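SusD homolog (PDB 3FDH) probably binds glycans at the outer membrane, as a SusD/RagB-family protein of a gut Bacteroides. Local coordinates at residues L341-L346 against E354-E359. Sequence-based numbering, arbitrary orientation.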
ATOM      1  N   LEU A 341       1.465  -9.038  -9.998  1.00 27.05           N
ATOM      2  CA  LEU A 341       2.603  -9.849  -9.573  1.00 27.17           C
ATOM      3  C   LEU A 341       2.758 -10.989 -10.534  1.00 28.95           C
ATOM      4  O   LEU A 341       3.854 -11.364 -10.955  1.00 30.09           O
ATOM      5  CB  LEU A 341       2.450 -10.346  -8.137  1.00 25.40           C
ATOM      6  CG  LEU A 341       2.800  -9.353  -7.034  1.00 28.46           C
ATOM      7  CD1 LEU A 341       2.229  -9.752  -5.661  1.00 27.19           C
ATOM      8  CD2 LEU A 341       4.308  -9.209  -7.021  1.00 30.11           C
ATOM      9  N   LYS A 342       1.629 -11.558 -10.888  1.00 29.05           N
ATOM     10  CA  LYS A 342       1.595 -12.700 -11.829  1.00 30.20           C
ATOM     11  C   LYS A 342       2.164 -12.273 -13.189  1.00 30.76           C
ATOM     12  O   LYS A 342       3.003 -12.931 -13.790  1.00 31.58           O
ATOM     13  CB  LYS A 342       0.169 -13.142 -12.039  1.00 29.27           C
ATOM     14  CG  LYS A 342       0.018 -14.415 -12.915  1.00 32.56           C
ATOM     15  CD  LYS A 342      -1.406 -14.912 -12.969  1.00 31.54           C
ATOM     16  CE  LYS A 342      -1.516 -16.086 -13.913  1.00 35.97           C
ATOM     17  NZ  LYS A 342      -2.886 -16.702 -13.961  1.00 36.99           N
ATOM     18  N   ALA A 343       1.681 -11.137 -13.650  1.00 28.69           N
ATOM     19  CA  ALA A 343       2.152 -10.532 -14.914  1.00 27.09           C
ATOM     20  C   ALA A 343       3.653 -10.197 -14.857  1.00 28.78           C
ATOM     21  O   ALA A 343       4.403 -10.462 -15.808  1.00 30.07           O
ATOM     22  CB  ALA A 343       1.308  -9.268 -15.263  1.00 26.71           C
ATOM     23  N   GLU A 344       4.090  -9.629 -13.753  1.00 29.36           N
ATOM     24  CA  GLU A 344       5.496  -9.249 -13.618  1.00 27.70           C
ATOM     25  C   GLU A 344       6.378 -10.521 -13.659  1.00 28.89           C
ATOM     26  O   GLU A 344       7.460 -10.579 -14.271  1.00 26.80           O
ATOM     27  CB  GLU A 344       5.777  -8.505 -12.324  1.00 29.15           C
ATOM     28  CG  GLU A 344       7.234  -8.146 -12.226  1.00 26.03           C
ATOM     29  CD  GLU A 344       7.602  -7.433 -10.997  1.00 31.19           C
ATOM     30  OE1 GLU A 344       6.696  -7.250 -10.113  1.00 29.22           O
ATOM     31  OE2 GLU A 344       8.790  -6.988 -10.973  1.00 31.45           O
ATOM     32  N   ALA A 345       5.904 -11.543 -12.967  1.00 27.37           N
ATOM     33  CA  ALA A 345       6.647 -12.811 -12.933  1.00 27.76           C
ATOM     34  C   ALA A 345       6.784 -13.392 -14.333  1.00 28.88           C
ATOM     35  O   ALA A 345       7.859 -13.824 -14.743  1.00 29.41           O
ATOM     36  CB  ALA A 345       5.978 -13.830 -11.963  1.00 25.97           C
ATOM     37  N   LEU A 346       5.700 -13.383 -15.091  1.00 27.18           N
ATOM     38  CA  LEU A 346       5.739 -13.918 -16.467  1.00 28.89           C
ATOM     39  C   LEU A 346       6.662 -13.096 -17.348  1.00 30.08           C
ATOM     40  O   LEU A 346       7.505 -13.629 -18.069  1.00 29.13           O
ATOM     41  CB  LEU A 346       4.327 -14.013 -17.073  1.00 29.99           C
ATOM     42  CG  LEU A 346       3.431 -15.112 -16.457  1.00 30.63           C
ATOM     43  CD1 LEU A 346       1.989 -14.759 -16.628  1.00 23.67           C
ATOM     44  CD2 LEU A 346       3.741 -16.508 -16.981  1.00 28.50           C
ATOM     45  N   GLU A 354       0.101 -11.354 -21.250  1.00 31.98           N
ATOM     46  CA  GLU A 354      -1.018 -10.556 -21.717  1.00 32.84           C
ATOM     47  C   GLU A 354      -2.340 -10.764 -20.972  1.00 31.96           C
ATOM     48  O   GLU A 354      -3.038  -9.786 -20.643  1.00 32.29           O
ATOM     49  CB  GLU A 354      -1.239 -10.752 -23.217  1.00 32.73           C
ATOM     50  CG  GLU A 354      -2.313  -9.843 -23.773  1.00 35.13           C
ATOM     51  CD  GLU A 354      -2.677 -10.166 -25.197  1.00 41.86           C
ATOM     52  OE1 GLU A 354      -1.757 -10.279 -26.031  1.00 43.29           O
ATOM     53  OE2 GLU A 354      -3.889 -10.290 -25.483  1.00 36.70           O
ATOM     54  N   ASP A 355      -2.704 -12.014 -20.731  1.00 30.46           N
ATOM     55  CA  ASP A 355      -4.002 -12.288 -20.121  1.00 31.59           C
ATOM     56  C   ASP A 355      -3.965 -11.818 -18.698  1.00 31.22           C
ATOM     57  O   ASP A 355      -4.924 -11.234 -18.183  1.00 29.80           O
ATOM     58  CB  ASP A 355      -4.386 -13.785 -20.182  1.00 32.61           C
ATOM     59  CG  ASP A 355      -4.596 -14.265 -21.603  1.00 37.19           C
ATOM     60  OD1 ASP A 355      -5.013 -13.454 -22.455  1.00 37.29           O
ATOM     61  OD2 ASP A 355      -4.347 -15.454 -21.857  1.00 45.50           O
ATOM     62  N   ALA A 356      -2.805 -12.027 -18.092  1.00 29.78           N
ATOM     63  CA  ALA A 356      -2.622 -11.680 -16.690  1.00 30.26           C
ATOM     64  C   ALA A 356      -2.714 -10.169 -16.528  1.00 29.61           C
ATOM     65  O   ALA A 356      -3.362  -9.660 -15.622  1.00 28.23           O
ATOM     66  CB  ALA A 356      -1.287 -12.202 -16.160  1.00 29.26           C
ATOM     67  N   LEU A 357      -2.044  -9.464 -17.423  1.00 30.21           N
ATOM     68  CA  LEU A 357      -2.024  -8.013 -17.364  1.00 30.21           C
ATOM     69  C   LEU A 357      -3.415  -7.467 -17.584  1.00 29.45           C
ATOM     70  O   LEU A 357      -3.824  -6.503 -16.953  1.00 29.03           O
ATOM     71  CB  LEU A 357      -1.061  -7.414 -18.405  1.00 31.45           C
ATOM     72  CG  LEU A 357      -0.879  -5.891 -18.350  1.00 27.66           C
ATOM     73  CD1 LEU A 357      -0.262  -5.333 -17.019  1.00 28.49           C
ATOM     74  CD2 LEU A 357       0.004  -5.438 -19.559  1.00 30.19           C
ATOM     75  N   LYS A 358      -4.174  -8.108 -18.454  1.00 30.74           N
ATOM     76  CA  LYS A 358      -5.511  -7.583 -18.738  1.00 30.91           C
ATOM     77  C   LYS A 358      -6.376  -7.719 -17.499  1.00 30.64           C
ATOM     78  O   LYS A 358      -7.164  -6.840 -17.139  1.00 28.04           O
ATOM     79  CB  LYS A 358      -6.180  -8.282 -19.913  1.00 31.93           C
ATOM     80  CG  LYS A 358      -7.561  -7.719 -20.217  1.00 29.70           C
ATOM     81  CD  LYS A 358      -8.169  -8.334 -21.450  1.00 31.23           C
ATOM     82  CE  LYS A 358      -9.422  -7.580 -21.882  1.00 30.90           C
ATOM     83  NZ  LYS A 358     -10.091  -8.114 -23.121  1.00 35.42           N
ATOM     84  N   GLU A 359      -6.225  -8.848 -16.852  1.00 31.63           N
ATOM     85  CA  GLU A 359      -7.011  -9.141 -15.658  1.00 32.03           C
ATOM     86  C   GLU A 359      -6.695  -8.112 -14.580  1.00 30.47           C
ATOM     87  O   GLU A 359      -7.592  -7.601 -13.873  1.00 28.27           O
ATOM     88  CB  GLU A 359      -6.697 -10.555 -15.167  1.00 32.50           C
ATOM     89  CG  GLU A 359      -7.510 -11.035 -13.998  1.00 35.65           C
ATOM     90  CD  GLU A 359      -8.928 -11.422 -14.361  1.00 40.63           C
ATOM     91  OE1 GLU A 359      -9.263 -11.365 -15.562  1.00 41.51           O
ATOM     92  OE2 GLU A 359      -9.720 -11.739 -13.443  1.00 36.97           O
TER
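A356 is the first residue of 354-359 to meet 341-346, and its methyl is received by three side chains of the facing helix. The CB of A356 lies 4.0 Å from the CB of A343 and equally near its CA, so the methyl reaches the backbone of the facing helix. K342 flanks the same methyl with the aliphatic part of its chain: CG lies 4.1 Å from A356 CB. CG stands anti to the backbone N (chi1 -175°) and the rest of the chain is extended, which lays CG and CD alongside the methyl. One turn further along, L346 brings CD1 to 4.2 Å from A356 CB, about 60° from K342 CG as seen from that methyl. The axes of these segments approach to 8.2 Å at 155° between their N-to-C directions, and the CA atoms of A343 and A356 are 5.2 Å apart. This close, nearly antiparallel pairing through small residues describes a helical hairpin, helix 335-348 turning through a short connection into helix 354-379, as in the TPR-like helical part of SusD-family proteins. L357 follows, with its CB 4.3 Å from A343 CB; the A343 methyl also lies 4.0 Å from the backbone N of L357. No hydrogen bond crosses between the segments, so the join is van der Waals packing. Helix 412-423 closes one border through T416, which touches both A343 and L357, while L224 of helix 216-228 packs against K342 and L346. Beyond the touching residues, E359 OE2 is hydrogen-bonded to Y335 OH, at the start of helix 335-348.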